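Hypothetical membrane spanning protein (Thermus thermophilus, PDB 2VPZ) probably serves as the quinone-binding membrane anchor subunit of a polysulfide reductase-like complex of the DMSO reductase class, passing quinol electrons to its partner subunits. Local coordinates at residues 10-13 / 14-17; 43-46 / 47-50. All coordinates share one frame; numbering follows the deposited sequence.

Interaction 1 (10-13 / 14-17); sequences AQEF and WHWT
Phe-13 turns the edge of its ring toward the indole of Trp-14 in a T-shaped (edge-to-face) pair, while Glu-12 and His-15 join through a His-carboxylate hydrogen bond, all in the bend that leads into helix 16-41, with His-15 at its N-cap position. From CB outward, the Phe-13 side chain first passes the backbone: CB lies 3.4 Å from Trp-14 N. CG sits between the backbone N and the carbonyl carbon (chi1 45°), which brings the CD1-CE1 edge against the face of the indole. Phe-13 CG, like CD1, lies 3.7 Å from Trp-14 N. CD1 also comes near the indole at CD2, and CE1 rests 3.6 Å from Trp-14 CE3, over one face and offset toward the rim. The two ring planes stand at 67°. Trp-14 NE1 is hydrogen-bonded to the backbone of another protein chain of the assembly, and the Trp-14 side chain is about 8 Å from that of His-21, which binds ubiquinone-1 in another structure of this protein. Losing the indole to an alanine here would probably leave the edge of Phe-13 without the face it rests on and the neighbouring chain's backbone without its N-H donor.

Glu-12 runs extended with CG anti to its own N, passing Trp-14 O, which takes a hydrogen bond from Gln-247 NE2. Glu-12 OE1 accepts from His-15 ND1 at 2.5 Å. The donor approaches on the anti side of the carboxylate, tilted out of its plane, which is turned steeply from that of the imidazole, and the bond is bent, with an N-H...O angle of 145°. A water gives OE1 a second, weak bond and itself accepts from Trp-16 N at 2.9 Å from the water oxygen.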
ATOM      1  N   ALA C  10       4.881 -10.286  23.875  1.00 38.28           N
ATOM      2  CA  ALA C  10       3.443 -10.135  24.055  1.00 39.43           C
ATOM      3  C   ALA C  10       2.833 -10.848  25.262  1.00 41.48           C
ATOM      4  O   ALA C  10       1.628 -11.115  25.286  1.00 42.78           O
ATOM      5  CB  ALA C  10       2.698 -10.585  22.770  1.00 38.76           C
ATOM      6  N   GLN C  11       3.661 -11.148  26.255  1.00 43.50           N
ATOM      7  CA  GLN C  11       3.234 -11.826  27.480  1.00 45.82           C
ATOM      8  C   GLN C  11       2.691 -10.849  28.553  1.00 44.92           C
ATOM      9  O   GLN C  11       2.992  -9.656  28.541  1.00 44.36           O
ATOM     10  CB  GLN C  11       4.375 -12.667  28.083  1.00 48.93           C
ATOM     11  CG  GLN C  11       5.612 -11.858  28.544  1.00 55.58           C
ATOM     12  CD  GLN C  11       6.577 -11.484  27.396  1.00 59.61           C
ATOM     13  OE1 GLN C  11       7.453 -10.613  27.549  1.00 61.62           O
ATOM     14  NE2 GLN C  11       6.433 -12.168  26.251  1.00 61.63           N
ATOM     15  N   GLU C  12       1.889 -11.387  29.463  1.00 44.71           N
ATOM     16  CA  GLU C  12       1.287 -10.651  30.572  1.00 43.97           C
ATOM     17  C   GLU C  12       2.346  -9.837  31.362  1.00 43.59           C
ATOM     18  O   GLU C  12       3.313 -10.405  31.875  1.00 43.83           O
ATOM     19  CB  GLU C  12       0.571 -11.645  31.502  1.00 44.62           C
ATOM     20  CG  GLU C  12      -0.140 -11.052  32.701  1.00 47.18           C
ATOM     21  CD  GLU C  12      -0.443 -12.090  33.783  1.00 48.41           C
ATOM     22  OE1 GLU C  12       0.508 -12.509  34.485  1.00 49.26           O
ATOM     23  OE2 GLU C  12      -1.617 -12.497  33.891  1.00 48.97           O
ATOM     24  N   PHE C  13       2.163  -8.515  31.434  1.00 43.12           N
ATOM     25  CA  PHE C  13       3.065  -7.602  32.157  1.00 42.03           C
ATOM     26  C   PHE C  13       2.537  -7.230  33.569  1.00 42.11           C
ATOM     27  O   PHE C  13       3.313  -6.783  34.414  1.00 42.36           O
ATOM     28  CB  PHE C  13       3.355  -6.318  31.323  1.00 40.62           C
ATOM     29  CG  PHE C  13       2.119  -5.680  30.665  1.00 41.04           C
ATOM     30  CD1 PHE C  13       1.372  -4.680  31.319  1.00 40.22           C
ATOM     31  CD2 PHE C  13       1.681  -6.110  29.404  1.00 41.31           C
ATOM     32  CE1 PHE C  13       0.203  -4.121  30.722  1.00 40.09           C
ATOM     33  CE2 PHE C  13       0.513  -5.566  28.792  1.00 40.09           C
ATOM     34  CZ  PHE C  13      -0.226  -4.571  29.457  1.00 40.09           C
ATOM     35  N   TRP C  14       1.228  -7.395  33.809  1.00 41.31           N
ATOM     36  CA  TRP C  14       0.577  -7.121  35.124  1.00 41.77           C
ATOM     37  C   TRP C  14      -0.102  -8.426  35.592  1.00 43.05           C
ATOM     38  O   TRP C  14      -1.089  -8.860  34.988  1.00 43.24           O
ATOM     39  CB  TRP C  14      -0.450  -5.954  35.057  1.00 40.22           C
ATOM     40  CG  TRP C  14       0.189  -4.549  34.946  1.00 39.83           C
ATOM     41  CD1 TRP C  14       1.449  -4.187  35.363  1.00 39.32           C
ATOM     42  CD2 TRP C  14      -0.370  -3.357  34.321  1.00 38.41           C
ATOM     43  NE1 TRP C  14       1.706  -2.874  35.025  1.00 39.14           N
ATOM     44  CE2 TRP C  14       0.617  -2.344  34.386  1.00 38.41           C
ATOM     45  CE3 TRP C  14      -1.601  -3.054  33.703  1.00 37.04           C
ATOM     46  CZ2 TRP C  14       0.409  -1.036  33.861  1.00 37.64           C
ATOM     47  CZ3 TRP C  14      -1.819  -1.751  33.174  1.00 35.28           C
ATOM     48  CH2 TRP C  14      -0.808  -0.768  33.259  1.00 35.76           C
ATOM     49  N   HIS C  15       0.438  -9.010  36.665  1.00 43.42           N
ATOM     50  CA  HIS C  15       0.035 -10.286  37.255  1.00 45.80           C
ATOM     51  C   HIS C  15      -1.113 -10.279  38.284  1.00 46.56           C
ATOM     52  O   HIS C  15      -1.720  -9.232  38.521  1.00 46.85           O
ATOM     53  CB  HIS C  15       1.358 -10.908  37.787  1.00 46.19           C
ATOM     54  CG  HIS C  15       2.517 -10.875  36.846  1.00 48.30           C
ATOM     55  ND1 HIS C  15       2.527 -11.600  35.695  1.00 48.01           N
ATOM     56  CD2 HIS C  15       3.639 -10.139  36.832  1.00 48.80           C
ATOM     57  CE1 HIS C  15       3.594 -11.305  34.995  1.00 47.90           C
ATOM     58  NE2 HIS C  15       4.295 -10.415  35.667  1.00 48.45           N
ATOM     59  N   TRP C  16      -1.417 -11.439  38.860  1.00 48.75           N
ATOM     60  CA  TRP C  16      -2.446 -11.570  39.890  1.00 50.66           C
ATOM     61  C   TRP C  16      -2.069 -10.601  41.034  1.00 51.34           C
ATOM     62  O   TRP C  16      -2.924 -10.044  41.716  1.00 52.52           O
ATOM     63  CB  TRP C  16      -2.520 -13.004  40.471  1.00 52.33           C
ATOM     64  CG  TRP C  16      -1.322 -13.429  41.380  1.00 54.40           C
ATOM     65  CD1 TRP C  16      -0.151 -14.040  40.980  1.00 54.93           C
ATOM     66  CD2 TRP C  16      -1.177 -13.209  42.809  1.00 55.98           C
ATOM     67  NE1 TRP C  16       0.694 -14.199  42.059  1.00 56.12           N
ATOM     68  CE2 TRP C  16       0.098 -13.700  43.187  1.00 56.33           C
ATOM     69  CE3 TRP C  16      -1.999 -12.635  43.798  1.00 56.46           C
ATOM     70  CZ2 TRP C  16       0.575 -13.641  44.524  1.00 57.09           C
ATOM     71  CZ3 TRP C  16      -1.532 -12.569  45.138  1.00 57.06           C
ATOM     72  CH2 TRP C  16      -0.249 -13.071  45.478  1.00 58.07           C
ATOM     73  N   THR C  17      -0.760 -10.430  41.212  1.00 52.81           N
ATOM     74  CA  THR C  17      -0.164  -9.575  42.231  1.00 54.25           C
ATOM     75  C   THR C  17      -0.648  -8.114  42.087  1.00 54.65           C
ATOM     76  O   THR C  17      -1.146  -7.477  43.021  1.00 55.49           O
ATOM     77  CB  THR C  17       1.411  -9.695  42.138  1.00 55.62           C
ATOM     78  OG1 THR C  17       1.919 -10.429  43.247  1.00 56.46           O
ATOM     79  CG2 THR C  17       2.053  -8.335  42.023  1.00 55.90           C
TER
HETATM   80  O   HOH W   1      -0.524 -13.843  37.506  1.00 64.60           O

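Interaction 2 (43-46 / 47-50)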
ATOM      1  N   ASP C  43     -19.588  14.830  61.592  1.00 65.02           N
ATOM      2  CA  ASP C  43     -20.029  13.568  62.246  1.00 65.63           C
ATOM      3  C   ASP C  43     -18.885  12.935  63.089  1.00 65.69           C
ATOM      4  O   ASP C  43     -17.708  13.022  62.702  1.00 66.00           O
ATOM      5  CB  ASP C  43     -20.597  12.547  61.212  1.00 65.24           C
ATOM      6  CG  ASP C  43     -21.023  11.202  61.847  1.00 65.16           C
ATOM      7  OD1 ASP C  43     -20.115  10.420  62.221  1.00 65.82           O
ATOM      8  OD2 ASP C  43     -22.247  10.939  61.968  1.00 63.77           O
ATOM      9  N   ALA C  44     -19.234  12.328  64.229  1.00 65.20           N
ATOM     10  CA  ALA C  44     -18.301  11.704  65.194  1.00 65.08           C
ATOM     11  C   ALA C  44     -17.400  10.543  64.702  1.00 65.41           C
ATOM     12  O   ALA C  44     -16.285  10.335  65.213  1.00 64.50           O
ATOM     13  CB  ALA C  44     -19.086  11.251  66.475  1.00 64.75           C
ATOM     14  N   GLU C  45     -17.890   9.795  63.716  1.00 65.87           N
ATOM     15  CA  GLU C  45     -17.185   8.656  63.103  1.00 66.70           C
ATOM     16  C   GLU C  45     -16.035   9.072  62.170  1.00 66.45           C
ATOM     17  O   GLU C  45     -15.322   8.231  61.619  1.00 66.48           O
ATOM     18  CB  GLU C  45     -18.135   7.807  62.254  1.00 67.24           C
ATOM     19  CG  GLU C  45     -19.436   7.363  62.871  1.00 68.94           C
ATOM     20  CD  GLU C  45     -19.804   5.959  62.411  1.00 70.54           C
ATOM     21  OE1 GLU C  45     -18.990   5.046  62.692  1.00 71.81           O
ATOM     22  OE2 GLU C  45     -20.864   5.785  61.770  1.00 70.30           O
ATOM     23  N   ALA C  46     -15.880  10.369  61.969  1.00 66.56           N
ATOM     24  CA  ALA C  46     -14.859  10.861  61.061  1.00 67.36           C
ATOM     25  C   ALA C  46     -13.425  10.486  61.461  1.00 67.97           C
ATOM     26  O   ALA C  46     -12.534  10.392  60.621  1.00 68.17           O
ATOM     27  CB  ALA C  46     -14.968  12.411  60.925  1.00 66.67           C
ATOM     28  N   ARG C  47     -13.221  10.222  62.741  1.00 68.49           N
ATOM     29  CA  ARG C  47     -11.903   9.912  63.281  1.00 69.01           C
ATOM     30  C   ARG C  47     -11.302   8.537  62.998  1.00 68.93           C
ATOM     31  O   ARG C  47     -10.109   8.405  62.690  1.00 69.44           O
ATOM     32  CB  ARG C  47     -11.889  10.210  64.779  1.00 70.31           C
ATOM     33  CG  ARG C  47     -11.674  11.675  65.134  1.00 72.11           C
ATOM     34  CD  ARG C  47     -10.173  11.946  65.245  1.00 73.02           C
ATOM     35  NE  ARG C  47      -9.518  11.074  66.223  1.00 72.87           N
ATOM     36  CZ  ARG C  47      -8.298  11.255  66.701  1.00 72.99           C
ATOM     37  NH1 ARG C  47      -7.604  12.299  66.277  1.00 72.42           N
ATOM     38  NH2 ARG C  47      -7.766  10.421  67.593  1.00 73.06           N
ATOM     39  N   ARG C  48     -12.129   7.517  63.131  1.00 68.19           N
ATOM     40  CA  ARG C  48     -11.699   6.160  62.887  1.00 67.44           C
ATOM     41  C   ARG C  48     -11.766   5.848  61.383  1.00 65.80           C
ATOM     42  O   ARG C  48     -11.057   4.971  60.909  1.00 66.18           O
ATOM     43  CB  ARG C  48     -12.538   5.161  63.685  1.00 68.84           C
ATOM     44  CG  ARG C  48     -13.968   5.071  63.219  1.00 70.76           C
ATOM     45  CD  ARG C  48     -14.795   4.249  64.171  1.00 73.19           C
ATOM     46  NE  ARG C  48     -14.933   2.863  63.753  1.00 75.67           N
ATOM     47  CZ  ARG C  48     -16.086   2.315  63.394  1.00 77.25           C
ATOM     48  NH1 ARG C  48     -17.181   3.056  63.415  1.00 76.89           N
ATOM     49  NH2 ARG C  48     -16.137   1.044  63.016  1.00 77.93           N
ATOM     50  N   TYR C  49     -12.604   6.544  60.619  1.00 63.95           N
ATOM     51  CA  TYR C  49     -12.600   6.288  59.179  1.00 62.61           C
ATOM     52  C   TYR C  49     -11.279   6.837  58.603  1.00 62.65           C
ATOM     53  O   TYR C  49     -10.745   6.322  57.623  1.00 62.79           O
ATOM     54  CB  TYR C  49     -13.824   6.858  58.444  1.00 60.89           C
ATOM     55  CG  TYR C  49     -14.963   5.848  58.383  1.00 59.05           C
ATOM     56  CD1 TYR C  49     -15.904   5.764  59.415  1.00 57.76           C
ATOM     57  CD2 TYR C  49     -15.045   4.923  57.340  1.00 57.78           C
ATOM     58  CE1 TYR C  49     -16.895   4.782  59.414  1.00 56.75           C
ATOM     59  CE2 TYR C  49     -16.027   3.933  57.323  1.00 57.08           C
ATOM     60  CZ  TYR C  49     -16.954   3.866  58.366  1.00 56.86           C
ATOM     61  OH  TYR C  49     -17.933   2.898  58.360  1.00 55.72           O
ATOM     62  N   THR C  50     -10.728   7.853  59.255  1.00 62.06           N
ATOM     63  CA  THR C  50      -9.470   8.425  58.841  1.00 62.26           C
ATOM     64  C   THR C  50      -8.309   7.443  59.173  1.00 62.21           C
ATOM     65  O   THR C  50      -7.368   7.258  58.377  1.00 61.74           O
ATOM     66  CB  THR C  50      -9.257   9.829  59.498  1.00 62.36           C
ATOM     67  OG1 THR C  50     -10.410  10.633  59.277  1.00 62.58           O
ATOM     68  CG2 THR C  50      -8.008  10.521  58.923  1.00 62.23           C
TER
HETATM   69  O   HOH W   2     -14.561   7.914  65.276  1.00 54.69           O
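Glu-45 and Arg-48 run side by side in the same direction and close a salt bridge, with Glu-45 OE1 2.8 Å from Arg-48 NH1. The carboxylate meets the guanidinium at its edge, near its plane; the planes of the two flat groups are only 20° apart, and a single oxygen, OE1, meets a single nitrogen, NH1. Arg-48 reaches back because its CG lies between the backbone N and the carbonyl carbon (chi1 68°) and the chain bends again at chi3. In the same turn, Thr-50 OG1 donates to Ala-46 O at 2.5 Å, nearly straight out from the carbonyl; that same oxygen accepts only a weak bond from Thr-50 N.

Glu-45 O is likewise weakly bonded to Tyr-49 N, and it also lies in plane at the edge of the tyrosine ring, 3.4 Å from Tyr-49 CD1. These bonds belong to the first turn of helix 46-65, which is entered through a type I beta turn from Asp-43 to Ala-46. Asp-43 OD1 caps that turn, accepting from Glu-45 N at 2.8 Å, and a water bridges Ala-44 O and Arg-48 N.

Beyond this shell, partners fix the polar ends. Glu-45 OE2 accepts from Trp-171 NE1, so the carboxylate is held through both oxygens, OE1 by Arg-48 and OE2 by Trp-171, and Tyr-52 OH bonds Arg-48 NH2. Tyr-49 OH is hydrogen-bonded to Ser-169 OG, while Ala-46 and Thr-50 pack against His-39 of the preceding helix 16-41.

In the fold
Interaction 1 comes first along the chain and leads into helix 16-41; interaction 2 follows the end of that helix and opens helix 46-65, the next one in sequence. Their centres are 38 Å apart, with nearest atoms about 22 Å from each other, and they lie on opposite sides of the chain's centre. The two do not touch, but helix 16-41 spans the distance between them, so they mark the two ends of one long helix that is predicted to cross the membrane. Residues 10-17 lie beside another protein chain and near the quinone-site residues, whereas residues 43-50 are remote from the quinone-site residues and join consecutive helices.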